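P800 reaction center core protein (PDB 5V8K) forms the symmetric homodimeric core of a heliobacterial photosynthetic reaction centre, carrying bacteriochlorophylls for light capture and charge separation and binding a [4Fe-4S] cluster. Local coordinates at residues V21-I26 with P102-F107; A194-E197 with E201-L204; T511-R516 with H520-L525. All coordinates share one frame; numbering follows the deposited sequence.

Contact 1. Residues V21-I26 with P102-F107; sequences VLKAHI and PAEEKF. With GBF (Bacteriochlorophyll g), chain L.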
loop_
_atom_site.group_PDB
_atom_site.type_symbol
_atom_site.label_atom_id
_atom_site.label_comp_id
_atom_site.label_asym_id
_atom_site.label_seq_id
_atom_site.Cartn_x
_atom_site.Cartn_y
_atom_site.Cartn_z
ATOM N N VAL A 21 -19.497 18.194 -31.417
ATOM C CA VAL A 21 -19.361 16.774 -31.119
ATOM C C VAL A 21 -18.767 16.048 -32.312
ATOM O O VAL A 21 -17.816 15.264 -32.181
ATOM C CB VAL A 21 -20.717 16.177 -30.698
ATOM C CG1 VAL A 21 -20.619 14.659 -30.597
ATOM C CG2 VAL A 21 -21.112 16.716 -29.335
ATOM N N LEU A 22 -19.300 16.324 -33.501
ATOM C CA LEU A 22 -18.752 15.723 -34.714
ATOM C C LEU A 22 -17.282 16.064 -34.875
ATOM O O LEU A 22 -16.478 15.201 -35.236
ATOM C CB LEU A 22 -19.536 16.180 -35.948
ATOM C CG LEU A 22 -19.181 15.358 -37.192
ATOM C CD1 LEU A 22 -19.702 13.906 -37.088
ATOM C CD2 LEU A 22 -19.717 16.029 -38.422
ATOM N N LYS A 23 -16.904 17.310 -34.604
ATOM C CA LYS A 23 -15.499 17.688 -34.711
ATOM C C LYS A 23 -14.648 16.915 -33.718
ATOM O O LYS A 23 -13.531 16.506 -34.036
ATOM C CB LYS A 23 -15.339 19.182 -34.494
ATOM C CG LYS A 23 -15.990 20.022 -35.599
ATOM C CD LYS A 23 -15.231 19.976 -36.903
ATOM C CE LYS A 23 -16.063 20.644 -37.980
ATOM N NZ LYS A 23 -15.438 20.462 -39.295
ATOM N N ALA A 24 -15.169 16.698 -32.511
ATOM C CA ALA A 24 -14.436 15.900 -31.539
ATOM C C ALA A 24 -14.251 14.479 -32.043
ATOM O O ALA A 24 -13.172 13.902 -31.890
ATOM C CB ALA A 24 -15.160 15.917 -30.196
ATOM N N HIS A 25 -15.284 13.910 -32.673
ATOM C CA HIS A 25 -15.163 12.570 -33.230
ATOM C C HIS A 25 -14.119 12.520 -34.340
ATOM O O HIS A 25 -13.319 11.585 -34.403
ATOM C CB HIS A 25 -16.511 12.102 -33.758
ATOM C CG HIS A 25 -17.502 11.770 -32.694
ATOM N ND1 HIS A 25 -18.754 11.275 -32.989
ATOM C CD2 HIS A 25 -17.439 11.857 -31.341
ATOM C CE1 HIS A 25 -19.421 11.075 -31.867
ATOM N NE2 HIS A 25 -18.652 11.439 -30.860
ATOM N N ILE A 26 -14.137 13.501 -35.242
ATOM C CA ILE A 26 -13.114 13.591 -36.281
ATOM C C ILE A 26 -11.727 13.643 -35.651
ATOM O O ILE A 26 -10.828 12.886 -36.037
ATOM C CB ILE A 26 -13.381 14.815 -37.181
ATOM C CG1 ILE A 26 -14.753 14.686 -37.849
ATOM C CG2 ILE A 26 -12.246 15.008 -38.235
ATOM C CD1 ILE A 26 -15.100 15.815 -38.821
ATOM N N PRO A 102 -19.989 25.273 -41.270
ATOM C CA PRO A 102 -21.414 25.604 -41.050
ATOM C C PRO A 102 -22.387 24.768 -41.865
ATOM O O PRO A 102 -23.456 24.420 -41.355
ATOM C CB PRO A 102 -21.487 27.088 -41.439
ATOM C CG PRO A 102 -20.109 27.593 -41.298
ATOM C CD PRO A 102 -19.203 26.450 -41.661
ATOM N N ALA A 103 -22.074 24.448 -43.124
ATOM C CA ALA A 103 -22.962 23.577 -43.891
ATOM C C ALA A 103 -23.051 22.195 -43.253
ATOM O O ALA A 103 -24.140 21.625 -43.119
ATOM C CB ALA A 103 -22.478 23.468 -45.336
ATOM N N GLU A 104 -21.912 21.645 -42.842
ATOM C CA GLU A 104 -21.929 20.388 -42.106
ATOM C C GLU A 104 -22.823 20.498 -40.875
ATOM O O GLU A 104 -23.632 19.600 -40.604
ATOM C CB GLU A 104 -20.490 19.999 -41.758
ATOM C CG GLU A 104 -20.284 18.818 -40.842
ATOM C CD GLU A 104 -18.802 18.597 -40.587
ATOM O OE1 GLU A 104 -18.142 17.907 -41.389
ATOM O OE2 GLU A 104 -18.276 19.152 -39.609
ATOM N N GLU A 105 -22.735 21.609 -40.141
ATOM C CA GLU A 105 -23.583 21.763 -38.964
ATOM C C GLU A 105 -25.053 21.811 -39.348
ATOM O O GLU A 105 -25.881 21.122 -38.743
ATOM C CB GLU A 105 -23.201 23.017 -38.187
ATOM C CG GLU A 105 -21.750 23.060 -37.796
ATOM C CD GLU A 105 -21.469 24.144 -36.785
ATOM O OE1 GLU A 105 -22.245 24.237 -35.810
ATOM O OE2 GLU A 105 -20.484 24.900 -36.965
ATOM N N LYS A 106 -25.400 22.629 -40.346
ATOM C CA LYS A 106 -26.799 22.749 -40.737
ATOM C C LYS A 106 -27.384 21.378 -41.029
ATOM O O LYS A 106 -28.489 21.052 -40.591
ATOM C CB LYS A 106 -26.941 23.676 -41.956
ATOM N N PHE A 107 -26.632 20.541 -41.725
ATOM C CA PHE A 107 -27.112 19.200 -42.027
ATOM C C PHE A 107 -27.259 18.349 -40.763
ATOM O O PHE A 107 -28.211 17.566 -40.646
ATOM C CB PHE A 107 -26.159 18.553 -43.025
ATOM C CG PHE A 107 -26.460 17.121 -43.301
ATOM C CD1 PHE A 107 -27.454 16.769 -44.199
ATOM C CD2 PHE A 107 -25.753 16.128 -42.659
ATOM C CE1 PHE A 107 -27.729 15.446 -44.452
ATOM C CE2 PHE A 107 -26.027 14.805 -42.902
ATOM C CZ PHE A 107 -27.015 14.459 -43.798
HETATM MG MG GBF L . -18.113 16.325 -43.163
HETATM C CHA GBF L . -18.510 18.960 -45.452
HETATM C CHB GBF L . -14.842 16.464 -43.687
HETATM C CHC GBF L . -18.011 13.336 -41.479
HETATM C CHD GBF L . -21.699 16.189 -43.112
HETATM N NA GBF L . -16.928 17.447 -44.279
HETATM C C1A GBF L . -17.142 18.480 -45.100
HETATM C C2A GBF L . -15.982 19.373 -45.433
HETATM C C3A GBF L . -14.891 18.325 -45.250
HETATM C C4A GBF L . -15.595 17.360 -44.326
HETATM C CMA GBF L . -14.526 17.616 -46.550
HETATM C CAA GBF L . -15.702 20.604 -44.575
HETATM C CBA GBF L . -14.719 21.499 -45.323
HETATM C CGA GBF L . -14.190 22.593 -44.432
HETATM O O1A GBF L . -13.222 23.221 -44.823
HETATM O O2A GBF L . -15.103 23.274 -43.536
HETATM N NB GBF L . -16.589 15.127 -42.554
HETATM C C1B GBF L . -15.313 15.293 -42.902
HETATM C C2B GBF L . -14.575 14.267 -42.348
HETATM C C3B GBF L . -15.472 13.389 -41.732
HETATM C C4B GBF L . -16.739 13.944 -41.948
HETATM C CMB GBF L . -13.084 14.175 -42.417
HETATM C CAB GBF L . -15.162 12.138 -40.994
HETATM C CBB GBF L . -13.987 11.545 -40.824
HETATM N NC GBF L . -19.547 15.035 -42.518
HETATM C C1C GBF L . -19.338 13.936 -41.788
HETATM C C2C GBF L . -20.412 13.130 -41.142
HETATM C C3C GBF L . -21.389 14.098 -41.693
HETATM C C4C GBF L . -20.887 15.138 -42.456
HETATM C CMC GBF L . -20.461 11.735 -41.773
HETATM C CAC GBF L . -22.849 13.986 -41.466
HETATM C CBC GBF L . -23.446 12.888 -40.617
HETATM N ND GBF L . -19.735 17.218 -43.997
HETATM C C1D GBF L . -21.058 17.214 -43.958
HETATM C C2D GBF L . -21.957 18.261 -44.825
HETATM C C3D GBF L . -20.794 18.820 -45.311
HETATM C C4D GBF L . -19.559 18.269 -44.873
HETATM C CMD GBF L . -23.401 18.569 -45.033
HETATM C CAD GBF L . -20.483 20.051 -46.078
HETATM O OBD GBF L . -21.126 20.767 -46.913
HETATM C CBD GBF L . -19.010 20.178 -46.148
HETATM C CGD GBF L . -18.555 20.151 -47.567
HETATM O O1D GBF L . -18.727 19.140 -48.225
HETATM O O2D GBF L . -17.922 21.295 -48.200
HETATM C CED GBF L . -17.724 22.506 -47.476
#
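L22 and K23 on helix 18-39 meet E104 on the short helix 102-108 where the two segment axes, 11.7 Å apart at closest approach, run at 115° to each other. E104 reaches out fully extended, CG trans to the backbone N (chi1 172°), and its two carboxylate oxygens serve different partners. E104 OE1 binds the magnesium of the bacteriochlorophyll at 2.4 Å. E104 OE2 receives the ammonium of K23, whose NZ lies 3.1 Å away in a weak hydrogen bond that is part of a salt bridge. K23 bends at its second torsion to get there, and its CE comes just as near to OE2; the ammonium is gripped more firmly by S101 and the carbonyl of F96. The lysine charge probably helps to keep the carboxylate anionic. L22 supplies the apolar wall, its CD2 3.5 Å from E104 CD, while I26 rests CD1 3.8 Å from C3B of the macrocycle, on the same side as the ligating oxygen. F107 meets the pigment differently, with CBC in the plane of its ring at the edge. This is a bacteriochlorophyll pocket, probably of the antenna, in which glutamate takes the axial position more often filled by histidine.

Contact 2. Residues A194-E197 with E201-L204; sequences AFFE and EAVL. With GBF (Bacteriochlorophyll g), chain S.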
loop_
_atom_site.group_PDB
_atom_site.type_symbol
_atom_site.label_atom_id
_atom_site.label_comp_id
_atom_site.label_asym_id
_atom_site.label_seq_id
_atom_site.Cartn_x
_atom_site.Cartn_y
_atom_site.Cartn_z
ATOM N N ALA A 194 -37.506 3.687 -27.990
ATOM C CA ALA A 194 -37.729 5.035 -28.501
ATOM C C ALA A 194 -37.041 6.076 -27.635
ATOM O O ALA A 194 -36.578 7.103 -28.146
ATOM C CB ALA A 194 -39.223 5.334 -28.585
ATOM N N PHE A 195 -36.925 5.816 -26.332
ATOM C CA PHE A 195 -36.341 6.812 -25.444
ATOM C C PHE A 195 -34.883 7.093 -25.773
ATOM O O PHE A 195 -34.383 8.170 -25.440
ATOM C CB PHE A 195 -36.478 6.380 -23.982
ATOM C CG PHE A 195 -35.455 5.352 -23.537
ATOM C CD1 PHE A 195 -35.662 3.991 -23.765
ATOM C CD2 PHE A 195 -34.303 5.743 -22.870
ATOM C CE1 PHE A 195 -34.727 3.057 -23.355
ATOM C CE2 PHE A 195 -33.367 4.811 -22.458
ATOM C CZ PHE A 195 -33.574 3.473 -22.705
ATOM N N PHE A 196 -34.181 6.158 -26.423
ATOM C CA PHE A 196 -32.769 6.400 -26.735
ATOM C C PHE A 196 -32.586 7.655 -27.586
ATOM O O PHE A 196 -31.625 8.405 -27.381
ATOM C CB PHE A 196 -32.140 5.188 -27.431
ATOM C CG PHE A 196 -31.783 4.068 -26.495
ATOM C CD1 PHE A 196 -30.788 4.232 -25.537
ATOM C CD2 PHE A 196 -32.439 2.841 -26.573
ATOM C CE1 PHE A 196 -30.460 3.198 -24.677
ATOM C CE2 PHE A 196 -32.107 1.799 -25.709
ATOM C CZ PHE A 196 -31.125 1.979 -24.762
ATOM N N GLU A 197 -33.496 7.918 -28.535
ATOM C CA GLU A 197 -33.364 9.138 -29.333
ATOM C C GLU A 197 -33.408 10.391 -28.463
ATOM O O GLU A 197 -32.933 11.451 -28.899
ATOM C CB GLU A 197 -34.460 9.226 -30.411
ATOM C CG GLU A 197 -34.551 8.005 -31.343
ATOM C CD GLU A 197 -33.761 8.149 -32.655
ATOM O OE1 GLU A 197 -34.087 7.423 -33.617
ATOM O OE2 GLU A 197 -32.820 8.968 -32.725
ATOM N N GLU A 201 -26.679 10.585 -23.536
ATOM C CA GLU A 201 -25.969 9.835 -22.513
ATOM C C GLU A 201 -26.497 8.406 -22.405
ATOM O O GLU A 201 -25.743 7.498 -22.058
ATOM C CB GLU A 201 -26.026 10.556 -21.163
ATOM C CG GLU A 201 -24.981 10.034 -20.173
ATOM C CD GLU A 201 -24.783 10.876 -18.923
ATOM O OE1 GLU A 201 -25.713 11.628 -18.536
ATOM O OE2 GLU A 201 -23.688 10.763 -18.305
ATOM N N ALA A 202 -27.761 8.162 -22.747
ATOM C CA ALA A 202 -28.245 6.786 -22.703
ATOM C C ALA A 202 -27.583 5.955 -23.791
ATOM O O ALA A 202 -27.111 4.843 -23.527
ATOM C CB ALA A 202 -29.766 6.725 -22.827
ATOM N N VAL A 203 -27.545 6.481 -25.019
ATOM C CA VAL A 203 -26.843 5.812 -26.122
ATOM C C VAL A 203 -25.384 5.582 -25.756
ATOM O O VAL A 203 -24.853 4.480 -25.906
ATOM C CB VAL A 203 -26.973 6.626 -27.416
ATOM C CG1 VAL A 203 -26.147 5.992 -28.549
ATOM C CG2 VAL A 203 -28.461 6.670 -27.839
ATOM N N LEU A 204 -24.724 6.618 -25.252
ATOM C CA LEU A 204 -23.317 6.509 -24.924
ATOM C C LEU A 204 -23.085 5.412 -23.903
ATOM O O LEU A 204 -22.156 4.601 -24.053
ATOM C CB LEU A 204 -22.815 7.849 -24.406
ATOM C CG LEU A 204 -21.414 7.781 -23.792
ATOM C CD1 LEU A 204 -20.402 7.376 -24.841
ATOM C CD2 LEU A 204 -21.039 9.105 -23.196
HETATM MG MG GBF S . -26.103 1.597 -29.831
HETATM C CHA GBF S . -23.063 1.864 -31.647
HETATM C CHB GBF S . -25.222 -1.441 -28.946
HETATM C CHC GBF S . -29.405 1.219 -28.825
HETATM C CHD GBF S . -27.175 4.432 -31.745
HETATM N NA GBF S . -24.489 0.476 -30.183
HETATM C C1A GBF S . -23.266 0.720 -30.698
HETATM C C2A GBF S . -22.147 -0.298 -30.520
HETATM C C3A GBF S . -22.975 -1.385 -29.823
HETATM C C4A GBF S . -24.316 -0.735 -29.650
HETATM C CMA GBF S . -23.117 -2.634 -30.692
HETATM C CAA GBF S . -20.930 0.110 -29.676
HETATM C CBA GBF S . -20.012 -1.038 -29.228
HETATM C CGA GBF S . -19.367 -1.653 -30.436
HETATM O O1A GBF S . -19.743 -2.737 -30.855
HETATM O O2A GBF S . -18.670 -0.752 -31.324
HETATM N NB GBF S . -27.111 0.125 -28.882
HETATM C C1B GBF S . -26.621 -1.084 -28.610
HETATM C C2B GBF S . -27.557 -1.768 -27.835
HETATM C C3B GBF S . -28.725 -0.998 -27.813
HETATM C C4B GBF S . -28.425 0.131 -28.587
HETATM C CMB GBF S . -27.298 -3.096 -27.185
HETATM C CAB GBF S . -30.020 -1.270 -27.113
HETATM C CBB GBF S . -30.305 -2.268 -26.288
HETATM N NC GBF S . -27.865 2.594 -30.240
HETATM C C1C GBF S . -29.069 2.364 -29.691
HETATM C C2C GBF S . -30.303 3.184 -29.909
HETATM C C3C GBF S . -29.482 4.069 -30.760
HETATM C C4C GBF S . -28.148 3.710 -30.926
HETATM C CMC GBF S . -31.361 2.384 -30.664
HETATM C CAC GBF S . -30.023 5.277 -31.422
HETATM C CBC GBF S . -31.467 5.716 -31.274
HETATM N ND GBF S . -25.451 2.827 -31.304
HETATM C C1D GBF S . -25.816 3.921 -31.946
HETATM C C2D GBF S . -24.868 4.717 -32.966
HETATM C C3D GBF S . -23.873 3.771 -32.709
HETATM C C4D GBF S . -24.157 2.717 -31.791
HETATM C CMD GBF S . -25.026 5.929 -33.833
HETATM C CAD GBF S . -22.456 3.593 -33.126
HETATM O OBD GBF S . -21.720 4.183 -34.008
HETATM C CBD GBF S . -21.933 2.344 -32.468
HETATM C CGD GBF S . -21.597 1.249 -33.455
HETATM O O1D GBF S . -20.492 0.714 -33.506
HETATM O O2D GBF S . -22.605 0.789 -34.383
HETATM C CED GBF S . -22.373 -0.409 -35.120
HETATM C C1 GBF S . -18.251 -1.158 -32.632
HETATM C C2 GBF S . -16.925 -1.893 -32.606
HETATM C C3 GBF S . -15.777 -1.395 -33.105
HETATM C C4 GBF S . -15.668 -0.056 -33.746
HETATM C C5 GBF S . -14.512 -2.199 -33.070
HETATM C C6 GBF S . -14.431 -2.985 -34.383
HETATM C C7 GBF S . -13.260 -3.934 -34.306
HETATM C C8 GBF S . -13.181 -5.042 -35.054
HETATM C C9 GBF S . -14.312 -5.361 -35.986
HETATM C C10 GBF S . -11.973 -5.951 -34.891
HETATM C C11 GBF S . -11.331 -6.453 -36.190
HETATM C C12 GBF S . -10.547 -5.296 -36.743
HETATM C C13 GBF S . -9.202 -5.185 -36.751
HETATM C C14 GBF S . -8.657 -3.910 -37.346
HETATM C C15 GBF S . -8.231 -6.245 -36.227
HETATM O O HOH W 1 -25.180 2.795 -28.031
#
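V203 O accepts a hydrogen bond of 2.7 Å from a water and also takes a weak one from S207 OG, one turn further along the helix. The same water binds the magnesium of the bacteriochlorophyll at 2.4 Å, so the protein ligates this pigment indirectly, through a backbone carbonyl and a water. The motif is a tight loop folded back on the first turn of transmembrane helix 200-224, and the pigment lies against both. F196 joins them. One face of its ring looks onto the macrocycle near CHC, and the opposite face is covered by F195, whose CZ stands 3.5 Å above the plane toward the rim. The backbone N of V203 lies near the ring plane at the edge. A202 brings its methyl in obliquely, CB 3.8 Å from F196 CD1, and the same methyl meets F195 CE2 at 4.1 Å. F195 reaches it with CG lodged between its backbone N and carbonyl carbon (chi1 79°), which lays the ring over the face of F196; F195 also meets F302 edge-to-face. E197 points away from the helix, hydrogen-bonds G114 N and sets its CD 3.6 Å from CBC of the pigment. The two methyls of V203 divide the work: CG2 packs 3.6 Å from F196 O, whereas CG1 approaches the macrocycle at CHD, 3.7 Å away.

Contact 3. Residues T511-R516 with H520-L525; sequences TAMFSR and HMIQAL. With GBF (Bacteriochlorophyll g), chain B.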
loop_
_atom_site.group_PDB
_atom_site.type_symbol
_atom_site.label_atom_id
_atom_site.label_comp_id
_atom_site.label_asym_id
_atom_site.label_seq_id
_atom_site.Cartn_x
_atom_site.Cartn_y
_atom_site.Cartn_z
ATOM N N THR A 511 12.884 -11.026 -10.072
ATOM C CA THR A 511 14.271 -11.422 -10.281
ATOM C C THR A 511 14.623 -11.422 -11.777
ATOM O O THR A 511 15.668 -10.904 -12.176
ATOM C CB THR A 511 14.532 -12.798 -9.649
ATOM O OG1 THR A 511 14.376 -12.685 -8.239
ATOM C CG2 THR A 511 15.964 -13.278 -9.922
ATOM N N ALA A 512 13.727 -11.942 -12.620
ATOM C CA ALA A 512 13.965 -11.951 -14.053
ATOM C C ALA A 512 14.007 -10.539 -14.631
ATOM O O ALA A 512 14.705 -10.305 -15.620
ATOM C CB ALA A 512 12.893 -12.753 -14.776
ATOM N N MET A 513 13.285 -9.590 -14.018
ATOM C CA MET A 513 13.249 -8.218 -14.521
ATOM C C MET A 513 14.614 -7.543 -14.458
ATOM O O MET A 513 14.877 -6.629 -15.247
ATOM C CB MET A 513 12.232 -7.377 -13.753
ATOM C CG MET A 513 10.805 -7.670 -14.079
ATOM S SD MET A 513 9.726 -6.788 -12.911
ATOM C CE MET A 513 8.231 -7.794 -12.972
ATOM N N PHE A 514 15.494 -7.968 -13.544
ATOM C CA PHE A 514 16.822 -7.374 -13.459
ATOM C C PHE A 514 17.643 -7.629 -14.724
ATOM O O PHE A 514 18.600 -6.886 -14.990
ATOM C CB PHE A 514 17.602 -7.897 -12.228
ATOM C CG PHE A 514 17.210 -7.242 -10.957
ATOM C CD1 PHE A 514 17.780 -6.026 -10.588
ATOM C CD2 PHE A 514 16.219 -7.795 -10.148
ATOM C CE1 PHE A 514 17.364 -5.360 -9.432
ATOM C CE2 PHE A 514 15.798 -7.155 -8.966
ATOM C CZ PHE A 514 16.375 -5.948 -8.599
ATOM N N SER A 515 17.300 -8.655 -15.504
ATOM C CA SER A 515 18.167 -9.081 -16.590
ATOM C C SER A 515 17.521 -9.027 -17.980
ATOM O O SER A 515 18.142 -9.481 -18.930
ATOM C CB SER A 515 18.697 -10.500 -16.303
ATOM O OG SER A 515 17.672 -11.440 -16.450
ATOM N N ARG A 516 16.296 -8.518 -18.126
ATOM C CA ARG A 516 15.707 -8.173 -19.415
ATOM C C ARG A 516 15.629 -6.650 -19.586
ATOM O O ARG A 516 15.402 -5.905 -18.624
ATOM C CB ARG A 516 14.279 -8.722 -19.563
ATOM C CG ARG A 516 14.070 -10.136 -19.100
ATOM C CD ARG A 516 14.848 -11.092 -19.999
ATOM N NE ARG A 516 14.379 -12.474 -19.798
ATOM C CZ ARG A 516 14.886 -13.533 -20.441
ATOM N NH1 ARG A 516 15.904 -13.397 -21.300
ATOM N NH2 ARG A 516 14.370 -14.733 -20.220
ATOM N N HIS A 520 15.130 -2.411 -17.089
ATOM C CA HIS A 520 14.249 -1.262 -17.026
ATOM C C HIS A 520 12.962 -1.520 -16.248
ATOM O O HIS A 520 12.443 -0.601 -15.606
ATOM C CB HIS A 520 13.908 -0.764 -18.428
ATOM C CG HIS A 520 13.244 0.559 -18.383
ATOM N ND1 HIS A 520 13.885 1.669 -17.888
ATOM C CD2 HIS A 520 11.962 0.919 -18.587
ATOM C CE1 HIS A 520 13.042 2.679 -17.854
ATOM N NE2 HIS A 520 11.865 2.241 -18.251
ATOM N N MET A 521 12.421 -2.738 -16.281
ATOM C CA MET A 521 11.170 -2.952 -15.573
ATOM C C MET A 521 11.338 -2.822 -14.060
ATOM O O MET A 521 10.353 -2.521 -13.396
ATOM C CB MET A 521 10.526 -4.276 -15.942
ATOM C CG MET A 521 10.029 -4.354 -17.389
ATOM S SD MET A 521 8.681 -3.175 -17.775
ATOM C CE MET A 521 9.710 -2.389 -18.836
ATOM N N ILE A 522 12.565 -2.899 -13.514
ATOM C CA ILE A 522 12.749 -2.541 -12.109
ATOM C C ILE A 522 12.515 -1.039 -11.905
ATOM O O ILE A 522 11.863 -0.624 -10.941
ATOM C CB ILE A 522 14.141 -2.985 -11.609
ATOM C CG1 ILE A 522 14.297 -4.499 -11.748
ATOM C CG2 ILE A 522 14.387 -2.590 -10.131
ATOM C CD1 ILE A 522 13.313 -5.345 -11.017
ATOM N N GLN A 523 13.066 -0.200 -12.786
ATOM C CA GLN A 523 12.767 1.236 -12.746
ATOM C C GLN A 523 11.266 1.493 -12.820
ATOM O O GLN A 523 10.728 2.283 -12.049
ATOM C CB GLN A 523 13.508 1.964 -13.869
ATOM C CG GLN A 523 12.987 3.396 -14.108
ATOM C CD GLN A 523 13.999 4.323 -14.672
ATOM O OE1 GLN A 523 15.187 4.186 -14.421
ATOM N NE2 GLN A 523 13.525 5.344 -15.388
ATOM N N ALA A 524 10.565 0.781 -13.694
ATOM C CA ALA A 524 9.132 0.953 -13.804
ATOM C C ALA A 524 8.437 0.622 -12.493
ATOM O O ALA A 524 7.560 1.366 -12.040
ATOM C CB ALA A 524 8.585 0.078 -14.911
ATOM N N LEU A 525 8.807 -0.511 -11.880
ATOM C CA LEU A 525 8.207 -0.904 -10.618
ATOM C C LEU A 525 8.453 0.153 -9.570
ATOM O O LEU A 525 7.527 0.604 -8.909
ATOM C CB LEU A 525 8.758 -2.247 -10.135
ATOM C CG LEU A 525 8.257 -3.566 -10.672
ATOM C CD1 LEU A 525 8.886 -4.709 -9.900
ATOM C CD2 LEU A 525 6.811 -3.693 -10.546
HETATM MG MG GBF B . 10.044 3.578 -18.847
HETATM C CHA GBF B . 8.932 1.281 -21.321
HETATM C CHB GBF B . 12.203 4.707 -21.011
HETATM C CHC GBF B . 10.416 6.245 -16.681
HETATM C CHD GBF B . 7.203 2.559 -16.937
HETATM N NA GBF B . 10.485 3.088 -20.727
HETATM C C1A GBF B . 10.048 2.188 -21.635
HETATM C C2A GBF B . 10.692 2.113 -23.026
HETATM C C3A GBF B . 11.930 2.894 -22.652
HETATM C C4A GBF B . 11.512 3.618 -21.387
HETATM C CMA GBF B . 13.037 1.932 -22.266
HETATM C CAA GBF B . 9.830 2.688 -24.144
HETATM C CBA GBF B . 9.357 4.112 -23.872
HETATM C CGA GBF B . 8.022 4.111 -23.150
HETATM O O1A GBF B . 7.195 3.221 -23.295
HETATM O O2A GBF B . 7.682 5.153 -22.253
HETATM N NB GBF B . 11.156 5.283 -18.908
HETATM C C1B GBF B . 12.068 5.573 -19.834
HETATM C C2B GBF B . 12.705 6.769 -19.514
HETATM C C3B GBF B . 12.147 7.193 -18.315
HETATM C C4B GBF B . 11.230 6.203 -17.936
HETATM C CMB GBF B . 13.737 7.491 -20.376
HETATM C CAB GBF B . 12.481 8.384 -17.509
HETATM C CBB GBF B . 13.151 9.437 -17.873
HETATM N NC GBF B . 9.048 4.200 -17.157
HETATM C C1C GBF B . 9.332 5.278 -16.426
HETATM C C2C GBF B . 8.565 5.696 -15.210
HETATM C C3C GBF B . 7.658 4.548 -15.433
HETATM C C4C GBF B . 7.965 3.727 -16.504
HETATM C CMC GBF B . 9.458 5.477 -13.997
HETATM C CAC GBF B . 6.477 4.304 -14.576
HETATM C CBC GBF B . 6.124 5.231 -13.431
HETATM N ND GBF B . 8.442 2.402 -19.017
HETATM C C1D GBF B . 7.476 1.936 -18.233
HETATM C C2D GBF B . 6.562 0.700 -18.650
HETATM C C3D GBF B . 7.278 0.591 -19.837
HETATM C C4D GBF B . 8.333 1.517 -20.070
HETATM C CMD GBF B . 5.441 -0.020 -18.018
HETATM C CAD GBF B . 7.231 -0.295 -21.014
HETATM O OBD GBF B . 6.501 -1.302 -21.314
HETATM C CBD GBF B . 8.200 0.235 -22.052
HETATM C CGD GBF B . 9.133 -0.854 -22.448
HETATM O O1D GBF B . 8.970 -1.509 -23.454
HETATM O O2D GBF B . 10.227 -1.156 -21.559
HETATM C CED GBF B . 11.014 -2.323 -21.692
HETATM C C1 GBF B . 6.265 5.275 -21.947
HETATM C C2 GBF B . 5.556 6.112 -23.028
HETATM C C3 GBF B . 4.468 5.716 -23.733
HETATM C C4 GBF B . 3.883 4.357 -23.480
HETATM C C5 GBF B . 3.903 6.679 -24.768
HETATM C C6 GBF B . 3.262 5.969 -25.959
HETATM C C7 GBF B . 2.522 6.937 -26.853
HETATM C C8 GBF B . 1.650 6.431 -27.764
HETATM C C9 GBF B . 1.485 4.935 -27.870
HETATM C C10 GBF B . 0.836 7.285 -28.731
HETATM C C11 GBF B . 0.814 8.753 -28.345
HETATM C C12 GBF B . -0.352 9.482 -28.990
HETATM C C13 GBF B . -0.234 10.261 -30.077
HETATM C C14 GBF B . 1.090 10.440 -30.741
HETATM C C15 GBF B . -1.451 10.966 -30.634
HETATM O O HOH W 2 13.286 -5.383 -17.001
#
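Two successive bends in I522, chi1 -60° and chi2 -59°, fold its CD1 back so that the branch lies across F514 and also reaches M513. The ring of F514 receives it squarely: I522 CG1 sits 3.8 Å from the ring centroid and only 5° off the normal, a CH-pi contact over the face. CD1 of I522 continues toward the backbone of the first helix and ends 3.6 Å from M513 CB. M513 itself stays extended beyond CG and crosses M521 and L525 at about a right angle, its SD 3.8 Å from L525 CD1. Two consecutive helices are joined here by a short turn, helix 502-513 leading into transmembrane helix 520-539. No direct hydrogen bond joins the segments. One water closes the turn instead, donating to M513 O and R516 O, both at 2.7 Å, and accepting from M521 N at 2.9 Å. Beyond the turn, H520 binds the magnesium of a bacteriochlorophyll through NE2 at 2.3 Å. Its other nitrogen, ND1, is hydrogen-bonded to H345 of the second subunit, which, with the magnesium bond, probably fixes the rotation of the imidazole. M513 also packs on A596 and L597 of helix 575-599; L597 belongs to the calcium site.

The three contacts follow one another along the chain without overlap. Contacts 1 and 2 are neighbours, their centres about 20 Å apart and nearest atoms about 7 Å apart; they draw on helices 18-39, 102-108 and 200-224. Contact 3 joins helices 502-513 and 520-539 in the part of the chain related to photosystem I PsaA and PsaB, its centre about 47 Å from the centre of each of the others and across the chain's centre from contact 2. This separation is consistent with the type I plan, in which N-terminal helices form antenna and C-terminal helices the electron-transfer core beside the dimer partner. Each of the three positions a different bacteriochlorophyll, with a different kind of axial ligand.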